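Local coordinates for protein putative NAD(P)H-flavin oxidoreductase (Streptococcus pyogenes serotype M1, PDB 2HAY) that binds flavin mononucleotide and, as a member of the nitroreductase family, probably uses NADH or NADPH in flavin-dependent redox reactions, at residues 148-151 / 152-156; 20-23 / 24-27; 11-14 / 15-19. One frame throughout, in Å; residues are numbered along the deposited sequence.

Interaction 1: residues 148-151 / 152-156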
ATOM      1  N   THR B 148       2.460   1.542   5.130  1.00 26.11           N
ATOM      2  CA  THR B 148       2.043   2.941   4.884  1.00 25.78           C
ATOM      3  C   THR B 148       1.443   3.112   3.512  1.00 25.61           C
ATOM      4  O   THR B 148       0.601   4.000   3.321  1.00 26.25           O
ATOM      5  CB  THR B 148       3.182   3.973   5.062  1.00 25.41           C
ATOM      6  OG1 THR B 148       4.102   3.867   3.957  1.00 27.09           O
ATOM      7  CG2 THR B 148       3.886   3.772   6.398  1.00 25.40           C
ATOM      8  N   TYR B 149       1.864   2.276   2.555  1.00 25.45           N
ATOM      9  CA  TYR B 149       1.241   2.259   1.202  1.00 25.39           C
ATOM     10  C   TYR B 149      -0.248   1.844   1.236  1.00 24.70           C
ATOM     11  O   TYR B 149      -1.012   2.287   0.397  1.00 25.47           O
ATOM     12  CB  TYR B 149       2.038   1.399   0.221  1.00 24.28           C
ATOM     13  CG  TYR B 149       3.342   2.033  -0.194  1.00 27.15           C
ATOM     14  CD1 TYR B 149       4.470   2.022   0.665  1.00 25.94           C
ATOM     15  CD2 TYR B 149       3.470   2.646  -1.432  1.00 22.22           C
ATOM     16  CE1 TYR B 149       5.663   2.626   0.285  1.00 28.34           C
ATOM     17  CE2 TYR B 149       4.683   3.265  -1.814  1.00 25.74           C
ATOM     18  CZ  TYR B 149       5.761   3.244  -0.959  1.00 25.20           C
ATOM     19  OH  TYR B 149       6.948   3.829  -1.331  1.00 27.64           O
ATOM     20  N   ILE B 150      -0.657   0.998   2.184  1.00 24.92           N
ATOM     21  CA  ILE B 150      -2.106   0.735   2.412  1.00 25.15           C
ATOM     22  C   ILE B 150      -2.867   2.048   2.749  1.00 26.99           C
ATOM     23  O   ILE B 150      -3.954   2.347   2.176  1.00 26.93           O
ATOM     24  CB  ILE B 150      -2.347  -0.323   3.530  1.00 26.98           C
ATOM     25  CG1 ILE B 150      -1.557  -1.614   3.243  1.00 25.65           C
ATOM     26  CG2 ILE B 150      -3.873  -0.560   3.766  1.00 23.88           C
ATOM     27  CD1 ILE B 150      -1.684  -2.716   4.307  1.00 25.44           C
ATOM     28  N   ALA B 151      -2.288   2.812   3.679  1.00 25.92           N
ATOM     29  CA  ALA B 151      -2.803   4.105   4.119  1.00 26.63           C
ATOM     30  C   ALA B 151      -2.772   5.080   2.963  1.00 26.64           C
ATOM     31  O   ALA B 151      -3.727   5.806   2.749  1.00 27.07           O
ATOM     32  CB  ALA B 151      -1.973   4.655   5.291  1.00 24.81           C
ATOM     33  N   LEU B 152      -1.684   5.073   2.202  1.00 26.58           N
ATOM     34  CA  LEU B 152      -1.616   5.888   1.008  1.00 27.08           C
ATOM     35  C   LEU B 152      -2.828   5.652   0.113  1.00 27.83           C
ATOM     36  O   LEU B 152      -3.479   6.607  -0.348  1.00 28.51           O
ATOM     37  CB  LEU B 152      -0.327   5.601   0.251  1.00 26.96           C
ATOM     38  CG  LEU B 152       0.028   6.561  -0.874  1.00 25.87           C
ATOM     39  CD1 LEU B 152       0.299   7.974  -0.308  1.00 24.12           C
ATOM     40  CD2 LEU B 152       1.255   5.987  -1.548  1.00 23.21           C
ATOM     41  N   GLY B 153      -3.113   4.379  -0.142  1.00 27.93           N
ATOM     42  CA  GLY B 153      -4.264   3.970  -0.913  1.00 28.41           C
ATOM     43  C   GLY B 153      -5.584   4.449  -0.325  1.00 28.71           C
ATOM     44  O   GLY B 153      -6.428   4.984  -1.050  1.00 28.03           O
ATOM     45  N   ASN B 154      -5.768   4.241   0.982  1.00 28.55           N
ATOM     46  CA  ASN B 154      -7.015   4.644   1.623  1.00 28.48           C
ATOM     47  C   ASN B 154      -7.207   6.145   1.613  1.00 27.36           C
ATOM     48  O   ASN B 154      -8.311   6.618   1.403  1.00 27.19           O
ATOM     49  CB  ASN B 154      -7.132   4.071   3.044  1.00 28.63           C
ATOM     50  CG  ASN B 154      -7.436   2.581   3.030  1.00 31.20           C
ATOM     51  OD1 ASN B 154      -6.821   1.784   3.754  1.00 31.96           O
ATOM     52  ND2 ASN B 154      -8.375   2.190   2.182  1.00 35.25           N
HETATM   53  N   MSE B 155      -6.130   6.889   1.842  1.00 27.04           N
HETATM   54  CA  MSE B 155      -6.187   8.352   1.750  1.00 27.07           C
HETATM   55  C   MSE B 155      -6.612   8.849   0.369  1.00 26.16           C
HETATM   56  O   MSE B 155      -7.470   9.711   0.264  1.00 26.34           O
HETATM   57  CB  MSE B 155      -4.849   8.973   2.156  1.00 26.57           C
HETATM   58  CG  MSE B 155      -4.659   8.940   3.655  1.00 27.44           C
HETATM   59 SE   MSE B 155      -3.238  10.117   4.238  0.65 28.43          SE
HETATM   60  CE  MSE B 155      -1.716   9.079   3.684  1.00 25.72           C
HETATM   61  N   MSE B 156      -5.984   8.308  -0.669  1.00 26.29           N
HETATM   62  CA  MSE B 156      -6.254   8.688  -2.049  1.00 27.17           C
HETATM   63  C   MSE B 156      -7.655   8.341  -2.524  1.00 27.10           C
HETATM   64  O   MSE B 156      -8.226   9.107  -3.286  1.00 27.84           O
HETATM   65  CB  MSE B 156      -5.239   8.063  -2.993  1.00 26.34           C
HETATM   66  CG  MSE B 156      -3.833   8.700  -2.875  1.00 28.86           C
HETATM   67 SE   MSE B 156      -2.719   8.089  -4.342  0.60 30.05          SE
HETATM   68  CE  MSE B 156      -2.590   6.241  -3.795  1.00 31.35           C
TER
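L152 approaches the Y149 ring obliquely. CD2 of Y149 lies 4.0 Å from CD2 of L152, and the leucine branch lies alongside the ring. L152 gets there with CG anti to the backbone N (chi1 -168°). The phenol end of Y149 is bonded elsewhere, to E170. The other flat group is the amide of N154. It lies alongside I150, with OD1 of N154 3.8 Å from CG2 of I150. That oxygen has its hydrogen bond outside, with S45 OG. ND2 of N154 makes a weak hydrogen bond to G153 O of the second subunit.

Four i to i+4 backbone bonds run through these two turns of helix 137-162. L152 N reaches T148 O at 2.8 Å. G153 N reaches Y149 O at 3.0 Å. N154 N reaches I150 O at 2.9 Å. M155 N bonds A151 O at 2.8 Å. L152 and M155 lean on L88 and L198 of the sheet. I150 packs on M156 of the second subunit. Y149 touches one bound FMN and I150 the other. The contact is buried and largely apolar, so E170, S45 and G153 of the second subunit probably satisfy the polar ends of Y149 and N154.

Interaction 2: residues 20-23 / 24-27. With FMN (flavin mononucleotide), chain I.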
ATOM      1  N   THR B  20      -6.324  10.845 -10.735  1.00 31.12           N
ATOM      2  CA  THR B  20      -5.177  10.861 -11.626  1.00 30.99           C
ATOM      3  C   THR B  20      -4.055  11.535 -10.847  1.00 30.63           C
ATOM      4  O   THR B  20      -4.323  12.209  -9.846  1.00 29.93           O
ATOM      5  CB  THR B  20      -5.521  11.582 -12.927  1.00 31.85           C
ATOM      6  OG1 THR B  20      -4.415  11.499 -13.838  1.00 35.30           O
ATOM      7  CG2 THR B  20      -5.888  13.039 -12.684  1.00 31.03           C
ATOM      8  N   ALA B  21      -2.808  11.312 -11.249  1.00 29.71           N
ATOM      9  CA  ALA B  21      -1.689  11.859 -10.483  1.00 30.18           C
ATOM     10  C   ALA B  21      -1.528  13.322 -10.882  1.00 29.78           C
ATOM     11  O   ALA B  21      -1.131  13.636 -12.001  1.00 31.15           O
ATOM     12  CB  ALA B  21      -0.380  11.031 -10.681  1.00 28.46           C
ATOM     13  N   VAL B  22      -1.903  14.213  -9.977  1.00 29.77           N
ATOM     14  CA  VAL B  22      -2.019  15.629 -10.308  1.00 29.63           C
ATOM     15  C   VAL B  22      -0.756  16.382  -9.850  1.00 30.19           C
ATOM     16  O   VAL B  22      -0.385  16.335  -8.679  1.00 29.61           O
ATOM     17  CB  VAL B  22      -3.330  16.251  -9.719  1.00 29.34           C
ATOM     18  CG1 VAL B  22      -3.326  17.756  -9.847  1.00 27.64           C
ATOM     19  CG2 VAL B  22      -4.586  15.646 -10.403  1.00 27.61           C
ATOM     20  N   ARG B  23      -0.096  17.055 -10.783  1.00 30.61           N
ATOM     21  CA  ARG B  23       1.133  17.795 -10.462  1.00 31.95           C
ATOM     22  C   ARG B  23       0.901  19.250 -10.100  1.00 30.99           C
ATOM     23  O   ARG B  23       1.577  19.782  -9.212  1.00 31.21           O
ATOM     24  CB  ARG B  23       2.152  17.706 -11.596  1.00 31.70           C
ATOM     25  CG  ARG B  23       2.606  16.267 -11.908  1.00 34.51           C
ATOM     26  CD  ARG B  23       3.725  16.218 -12.971  1.00 34.99           C
ATOM     27  NE  ARG B  23       3.692  17.383 -13.868  1.00 41.88           N
ATOM     28  CZ  ARG B  23       4.604  18.361 -13.879  1.00 42.71           C
ATOM     29  NH1 ARG B  23       4.462  19.386 -14.727  1.00 43.79           N
ATOM     30  NH2 ARG B  23       5.658  18.314 -13.056  1.00 41.06           N
ATOM     31  N   VAL B  24      -0.043  19.893 -10.781  1.00 30.40           N
ATOM     32  CA  VAL B  24      -0.310  21.316 -10.568  1.00 30.36           C
ATOM     33  C   VAL B  24      -1.724  21.560 -10.030  1.00 30.09           C
ATOM     34  O   VAL B  24      -2.721  21.150 -10.645  1.00 29.83           O
ATOM     35  CB  VAL B  24      -0.071  22.145 -11.845  1.00 30.18           C
ATOM     36  CG1 VAL B  24      -0.136  23.632 -11.520  1.00 31.11           C
ATOM     37  CG2 VAL B  24       1.280  21.797 -12.463  1.00 30.70           C
ATOM     38  N   TYR B  25      -1.780  22.216  -8.870  1.00 29.73           N
ATOM     39  CA  TYR B  25      -3.030  22.477  -8.168  1.00 29.30           C
ATOM     40  C   TYR B  25      -3.345  23.956  -8.211  1.00 29.93           C
ATOM     41  O   TYR B  25      -2.447  24.796  -8.344  1.00 28.98           O
ATOM     42  CB  TYR B  25      -2.949  22.025  -6.703  1.00 29.77           C
ATOM     43  CG  TYR B  25      -2.578  20.569  -6.547  1.00 29.18           C
ATOM     44  CD1 TYR B  25      -1.242  20.168  -6.521  1.00 29.86           C
ATOM     45  CD2 TYR B  25      -3.570  19.583  -6.476  1.00 28.42           C
ATOM     46  CE1 TYR B  25      -0.901  18.808  -6.390  1.00 29.78           C
ATOM     47  CE2 TYR B  25      -3.243  18.250  -6.344  1.00 29.24           C
ATOM     48  CZ  TYR B  25      -1.907  17.872  -6.315  1.00 29.39           C
ATOM     49  OH  TYR B  25      -1.590  16.557  -6.211  1.00 29.63           O
ATOM     50  N   LYS B  26      -4.629  24.271  -8.101  1.00 30.33           N
ATOM     51  CA  LYS B  26      -5.020  25.642  -7.892  1.00 31.14           C
ATOM     52  C   LYS B  26      -4.913  26.015  -6.419  1.00 31.51           C
ATOM     53  O   LYS B  26      -4.523  25.198  -5.587  1.00 29.86           O
ATOM     54  CB  LYS B  26      -6.393  25.947  -8.486  1.00 31.51           C
ATOM     55  CG  LYS B  26      -7.509  25.083  -8.089  1.00 31.38           C
ATOM     56  CD  LYS B  26      -8.540  25.186  -9.182  1.00 34.44           C
ATOM     57  CE  LYS B  26      -9.944  24.951  -8.658  1.00 36.64           C
ATOM     58  NZ  LYS B  26     -10.989  25.240  -9.701  1.00 38.06           N
ATOM     59  N   GLU B  27      -5.230  27.271  -6.122  1.00 32.19           N
ATOM     60  CA  GLU B  27      -4.968  27.856  -4.822  1.00 33.75           C
ATOM     61  C   GLU B  27      -5.961  27.433  -3.736  1.00 33.88           C
ATOM     62  O   GLU B  27      -5.657  27.510  -2.547  1.00 34.53           O
ATOM     63  CB  GLU B  27      -4.893  29.377  -4.950  1.00 33.90           C
ATOM     64  CG  GLU B  27      -3.912  29.997  -3.986  1.00 37.86           C
ATOM     65  CD  GLU B  27      -3.525  31.421  -4.351  1.00 42.26           C
ATOM     66  OE1 GLU B  27      -2.726  32.004  -3.599  1.00 45.61           O
ATOM     67  OE2 GLU B  27      -4.009  31.963  -5.375  1.00 44.59           O
TER
HETATM   68  N1  FMN I 701       4.304  11.274 -10.056  1.00 42.94           N
HETATM   69  C2  FMN I 701       5.241  12.320 -10.086  1.00 43.41           C
HETATM   70  O2  FMN I 701       5.143  13.253 -10.918  1.00 43.40           O
HETATM   71  N3  FMN I 701       6.295  12.326  -9.164  1.00 42.00           N
HETATM   72  C4  FMN I 701       6.465  11.305  -8.232  1.00 42.47           C
HETATM   73  O4  FMN I 701       7.476  11.216  -7.523  1.00 37.42           O
HETATM   74  C4A FMN I 701       5.548  10.253  -8.200  1.00 43.00           C
HETATM   75  N5  FMN I 701       5.730   9.241  -7.258  1.00 43.60           N
HETATM   76  C5A FMN I 701       4.831   8.181  -7.182  1.00 43.50           C
HETATM   77  C6  FMN I 701       5.022   7.192  -6.215  1.00 41.94           C
HETATM   78  C7  FMN I 701       4.134   6.127  -6.127  1.00 42.60           C
HETATM   79  C7M FMN I 701       4.227   5.223  -4.928  1.00 38.20           C
HETATM   80  C8  FMN I 701       3.039   6.046  -7.013  1.00 42.12           C
HETATM   81  C8M FMN I 701       1.875   5.170  -6.671  1.00 36.16           C
HETATM   82  C9  FMN I 701       2.848   7.043  -7.986  1.00 42.78           C
HETATM   83  C9A FMN I 701       3.747   8.128  -8.074  1.00 43.37           C
HETATM   84  N10 FMN I 701       3.574   9.164  -9.026  1.00 43.86           N
HETATM   85  C10 FMN I 701       4.466  10.235  -9.103  1.00 43.49           C
HETATM   86  C1' FMN I 701       2.425   9.155  -9.963  1.00 42.59           C
HETATM   87  C2' FMN I 701       2.645   8.125 -11.081  1.00 45.99           C
HETATM   88  O2' FMN I 701       3.422   8.669 -12.138  1.00 47.43           O
HETATM   89  C3' FMN I 701       1.279   7.680 -11.620  1.00 44.96           C
HETATM   90  O3' FMN I 701       0.500   7.145 -10.576  1.00 45.65           O
HETATM   91  C4' FMN I 701       1.335   6.669 -12.760  1.00 44.21           C
HETATM   92  O4' FMN I 701       2.115   7.234 -13.801  1.00 42.50           O
HETATM   93  C5' FMN I 701      -0.088   6.309 -13.235  1.00 44.37           C
HETATM   94  O5' FMN I 701      -0.847   7.434 -13.701  1.00 41.60           O
HETATM   95  P   FMN I 701      -2.194   7.965 -12.983  1.00 37.11           P
HETATM   96  O1P FMN I 701      -2.452   9.378 -13.424  1.00 38.51           O
HETATM   97  O2P FMN I 701      -2.062   7.864 -11.487  1.00 34.89           O
HETATM   98  O3P FMN I 701      -3.396   7.161 -13.316  1.00 40.31           O
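The backbone of 20-25 is mostly extended, apart from R23, whose psi of -38° turns the chain before V24. The turn sets the Y25 ring slantwise against V22. CG1 of V22 sits over one face of the Y25 ring, 3.9 Å from the ring centroid and 24° off the normal, a CH-pi contact offset toward the rim. Its nearest ring atom is CE2 of Y25, at 3.5 Å. CG1 is the branch anti to the backbone N of V22 (chi1 170°), and it also lies 3.5 Å from V24 O. The Y25 hydroxyl has S199 OG as a hydrogen-bond partner.

This loop joins helix 6-18 to helix 32-43 and forms part of the FMN site. Its first residues hold the phosphate. T20 OG1 donates to O1P of FMN at 2.9 Å, and A21 N donates to the same oxygen at 2.9 Å with a nearly straight bond. CB of A21 packs against the ribityl chain, 3.5 Å from C1' of FMN. Further on, R23 passes the flavin with its aliphatic part, CD lying 3.9 Å from O2 of FMN. The R23 side chain also rests on Y77 and Q78 of helix 76-81.

Interaction 3: residues 11-14 / 15-19. With FMN (flavin mononucleotide), chain I.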
ATOM      1  N   GLN B  11     -20.727   5.460  -7.950  1.00 24.38           N
ATOM      2  CA  GLN B  11     -19.918   6.332  -7.124  1.00 25.30           C
ATOM      3  C   GLN B  11     -18.449   5.886  -7.044  1.00 25.59           C
ATOM      4  O   GLN B  11     -17.521   6.704  -7.187  1.00 24.90           O
ATOM      5  CB  GLN B  11     -20.555   6.409  -5.750  1.00 26.04           C
ATOM      6  CG  GLN B  11     -19.844   7.237  -4.739  1.00 27.83           C
ATOM      7  CD  GLN B  11     -20.478   7.123  -3.365  1.00 32.77           C
ATOM      8  OE1 GLN B  11     -21.397   6.309  -3.134  1.00 33.82           O
ATOM      9  NE2 GLN B  11     -19.972   7.932  -2.424  1.00 33.23           N
ATOM     10  N   ILE B  12     -18.248   4.587  -6.851  1.00 25.92           N
ATOM     11  CA  ILE B  12     -16.900   4.004  -6.849  1.00 26.21           C
ATOM     12  C   ILE B  12     -16.287   4.111  -8.238  1.00 26.46           C
ATOM     13  O   ILE B  12     -15.144   4.524  -8.379  1.00 26.96           O
ATOM     14  CB  ILE B  12     -16.891   2.538  -6.396  1.00 26.68           C
ATOM     15  CG1 ILE B  12     -17.380   2.431  -4.953  1.00 26.47           C
ATOM     16  CG2 ILE B  12     -15.441   1.948  -6.502  1.00 25.77           C
ATOM     17  CD1 ILE B  12     -17.741   1.012  -4.530  1.00 24.01           C
ATOM     18  N   GLN B  13     -17.058   3.776  -9.267  1.00 27.40           N
ATOM     19  CA  GLN B  13     -16.530   3.861 -10.614  1.00 28.04           C
ATOM     20  C   GLN B  13     -16.170   5.308 -10.978  1.00 27.48           C
ATOM     21  O   GLN B  13     -15.174   5.543 -11.669  1.00 26.83           O
ATOM     22  CB  GLN B  13     -17.514   3.235 -11.587  1.00 29.14           C
ATOM     23  CG  GLN B  13     -16.890   2.759 -12.913  1.00 36.15           C
ATOM     24  CD  GLN B  13     -16.078   1.463 -12.802  1.00 42.07           C
ATOM     25  OE1 GLN B  13     -14.841   1.473 -12.936  1.00 43.74           O
ATOM     26  NE2 GLN B  13     -16.778   0.333 -12.584  1.00 44.69           N
ATOM     27  N   GLN B  14     -16.941   6.286 -10.489  1.00 26.63           N
ATOM     28  CA  GLN B  14     -16.578   7.701 -10.731  1.00 27.35           C
ATOM     29  C   GLN B  14     -15.248   8.069 -10.098  1.00 26.80           C
ATOM     30  O   GLN B  14     -14.423   8.747 -10.730  1.00 26.52           O
ATOM     31  CB  GLN B  14     -17.661   8.679 -10.268  1.00 26.84           C
ATOM     32  CG  GLN B  14     -18.964   8.518 -11.014  1.00 28.81           C
ATOM     33  CD  GLN B  14     -19.016   9.310 -12.301  1.00 32.68           C
ATOM     34  OE1 GLN B  14     -19.379  10.486 -12.302  1.00 33.72           O
ATOM     35  NE2 GLN B  14     -18.698   8.659 -13.413  1.00 32.86           N
ATOM     36  N   ALA B  15     -15.042   7.599  -8.875  1.00 25.85           N
ATOM     37  CA  ALA B  15     -13.826   7.903  -8.118  1.00 27.21           C
ATOM     38  C   ALA B  15     -12.568   7.256  -8.715  1.00 28.05           C
ATOM     39  O   ALA B  15     -11.520   7.888  -8.775  1.00 28.19           O
ATOM     40  CB  ALA B  15     -13.975   7.522  -6.667  1.00 25.59           C
ATOM     41  N   LEU B  16     -12.698   6.019  -9.182  1.00 29.94           N
ATOM     42  CA  LEU B  16     -11.586   5.306  -9.828  1.00 31.70           C
ATOM     43  C   LEU B  16     -11.133   6.003 -11.105  1.00 32.77           C
ATOM     44  O   LEU B  16      -9.948   6.063 -11.383  1.00 33.95           O
ATOM     45  CB  LEU B  16     -11.972   3.851 -10.141  1.00 31.47           C
ATOM     46  CG  LEU B  16     -12.212   2.929  -8.951  1.00 30.34           C
ATOM     47  CD1 LEU B  16     -12.648   1.560  -9.447  1.00 30.42           C
ATOM     48  CD2 LEU B  16     -10.956   2.848  -8.150  1.00 31.05           C
ATOM     49  N   HIS B  17     -12.073   6.535 -11.877  1.00 33.49           N
ATOM     50  CA  HIS B  17     -11.707   7.218 -13.093  1.00 34.39           C
ATOM     51  C   HIS B  17     -11.367   8.701 -12.901  1.00 33.92           C
ATOM     52  O   HIS B  17     -10.607   9.259 -13.687  1.00 34.82           O
ATOM     53  CB  HIS B  17     -12.737   6.945 -14.181  1.00 35.32           C
ATOM     54  CG  HIS B  17     -12.753   5.506 -14.620  1.00 39.90           C
ATOM     55  ND1 HIS B  17     -12.109   5.063 -15.759  1.00 44.29           N
ATOM     56  CD2 HIS B  17     -13.302   4.403 -14.049  1.00 41.88           C
ATOM     57  CE1 HIS B  17     -12.279   3.757 -15.882  1.00 45.00           C
ATOM     58  NE2 HIS B  17     -12.997   3.332 -14.854  1.00 44.29           N
ATOM     59  N   PHE B  18     -11.885   9.314 -11.833  1.00 33.36           N
ATOM     60  CA  PHE B  18     -11.487  10.668 -11.416  1.00 32.16           C
ATOM     61  C   PHE B  18     -10.012  10.765 -10.985  1.00 32.24           C
ATOM     62  O   PHE B  18      -9.288  11.676 -11.436  1.00 32.06           O
ATOM     63  CB  PHE B  18     -12.388  11.199 -10.293  1.00 31.33           C
ATOM     64  CG  PHE B  18     -12.006  12.583  -9.800  1.00 30.99           C
ATOM     65  CD1 PHE B  18     -11.396  12.746  -8.565  1.00 29.92           C
ATOM     66  CD2 PHE B  18     -12.255  13.720 -10.582  1.00 30.93           C
ATOM     67  CE1 PHE B  18     -11.047  13.998  -8.097  1.00 30.09           C
ATOM     68  CE2 PHE B  18     -11.899  14.995 -10.122  1.00 29.55           C
ATOM     69  CZ  PHE B  18     -11.295  15.135  -8.882  1.00 29.83           C
ATOM     70  N   ARG B  19      -9.583   9.867 -10.094  1.00 31.08           N
ATOM     71  CA  ARG B  19      -8.205   9.899  -9.573  1.00 30.64           C
ATOM     72  C   ARG B  19      -7.168   9.829 -10.680  1.00 30.81           C
ATOM     73  O   ARG B  19      -7.146   8.894 -11.479  1.00 30.85           O
ATOM     74  CB  ARG B  19      -7.928   8.774  -8.582  1.00 30.39           C
ATOM     75  CG  ARG B  19      -6.639   9.041  -7.738  1.00 29.43           C
ATOM     76  CD  ARG B  19      -5.874   7.795  -7.337  1.00 25.04           C
ATOM     77  NE  ARG B  19      -5.633   6.938  -8.488  1.00 25.64           N
ATOM     78  CZ  ARG B  19      -4.687   7.140  -9.404  1.00 28.32           C
ATOM     79  NH1 ARG B  19      -3.862   8.181  -9.296  1.00 27.69           N
ATOM     80  NH2 ARG B  19      -4.577   6.303 -10.443  1.00 25.09           N
TER
HETATM   81  N1  FMN I 701       4.304  11.274 -10.056  1.00 42.94           N
HETATM   82  C2  FMN I 701       5.241  12.320 -10.086  1.00 43.41           C
HETATM   83  O2  FMN I 701       5.143  13.253 -10.918  1.00 43.40           O
HETATM   84  N3  FMN I 701       6.295  12.326  -9.164  1.00 42.00           N
HETATM   85  C4  FMN I 701       6.465  11.305  -8.232  1.00 42.47           C
HETATM   86  O4  FMN I 701       7.476  11.216  -7.523  1.00 37.42           O
HETATM   87  C4A FMN I 701       5.548  10.253  -8.200  1.00 43.00           C
HETATM   88  N5  FMN I 701       5.730   9.241  -7.258  1.00 43.60           N
HETATM   89  C5A FMN I 701       4.831   8.181  -7.182  1.00 43.50           C
HETATM   90  C6  FMN I 701       5.022   7.192  -6.215  1.00 41.94           C
HETATM   91  C7  FMN I 701       4.134   6.127  -6.127  1.00 42.60           C
HETATM   92  C7M FMN I 701       4.227   5.223  -4.928  1.00 38.20           C
HETATM   93  C8  FMN I 701       3.039   6.046  -7.013  1.00 42.12           C
HETATM   94  C8M FMN I 701       1.875   5.170  -6.671  1.00 36.16           C
HETATM   95  C9  FMN I 701       2.848   7.043  -7.986  1.00 42.78           C
HETATM   96  C9A FMN I 701       3.747   8.128  -8.074  1.00 43.37           C
HETATM   97  N10 FMN I 701       3.574   9.164  -9.026  1.00 43.86           N
HETATM   98  C10 FMN I 701       4.466  10.235  -9.103  1.00 43.49           C
HETATM   99  C1' FMN I 701       2.425   9.155  -9.963  1.00 42.59           C
HETATM  100  C2' FMN I 701       2.645   8.125 -11.081  1.00 45.99           C
HETATM  101  O2' FMN I 701       3.422   8.669 -12.138  1.00 47.43           O
HETATM  102  C3' FMN I 701       1.279   7.680 -11.620  1.00 44.96           C
HETATM  103  O3' FMN I 701       0.500   7.145 -10.576  1.00 45.65           O
HETATM  104  C4' FMN I 701       1.335   6.669 -12.760  1.00 44.21           C
HETATM  105  O4' FMN I 701       2.115   7.234 -13.801  1.00 42.50           O
HETATM  106  C5' FMN I 701      -0.088   6.309 -13.235  1.00 44.37           C
HETATM  107  O5' FMN I 701      -0.847   7.434 -13.701  1.00 41.60           O
HETATM  108  P   FMN I 701      -2.194   7.965 -12.983  1.00 37.11           P
HETATM  109  O1P FMN I 701      -2.452   9.378 -13.424  1.00 38.51           O
HETATM  110  O2P FMN I 701      -2.062   7.864 -11.487  1.00 34.89           O
HETATM  111  O3P FMN I 701      -3.396   7.161 -13.316  1.00 40.31           O
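The last turns of helix 6-18 lead into the FMN phosphate site, and the contact between 11-14 and 15-19 lies along these turns. I12 and L16 run together on one side of the helix. CG2 of I12 is 4.1 Å from CD1 of L16. One residue on in each case, Q13 and H17 form a second i to i+4 pair, their amide and ring planes 55° apart. The Q13 chain bends at its second torsion (chi2 75°), which carries its amide to the ring. NE2 of H17 then gives a weak hydrogen bond to OE1 of Q13, 3.2 Å long. The edge of the H17 ring also meets the backbone, with CD2 of H17 3.2 Å from Q13 O and that oxygen in the ring plane.

Backbone bonds from A15, L16, H17 and F18 back to Q11, I12, Q13 and Q14 keep the turns regular. A15 packs on A160 and L161 of helix 137-162. I12 and Q13 pack on L37 of the second subunit.

R19 is the first residue to leave helical angles. NH1 of R19 donates to O2P of FMN at 2.9 Å, and O2P lies in the guanidinium plane, at its edge. NH2 of R19 reaches O3P of FMN at 3.2 Å and O2P at 3.1 Å. It also bonds L44 O of the second subunit. An arginine at the end of this helix holding the FMN phosphate is consistent with the FMN site of the nitroreductase family.

Along the chain the order is interaction 3, interaction 2, interaction 1. Interactions 3 and 2 adjoin in sequence: helix 6-18 ends and the loop toward helix 32-43 begins. Their centres are 17 Å apart, yet both touch the same FMN. Interaction 1 lies on helix 137-162, close to the centre of the chain. Its centre is 18 Å from that of interaction 2 and 16 Å from that of interaction 3. Helix 137-162 packs on the antiparallel sheet and also receives side chains from helix 6-18. Y149 and I150 of interaction 1 touch the two FMN molecules. All three contacts thus reach cofactor, and interactions 1 and 3 also reach the second subunit, whereas interaction 2 does not.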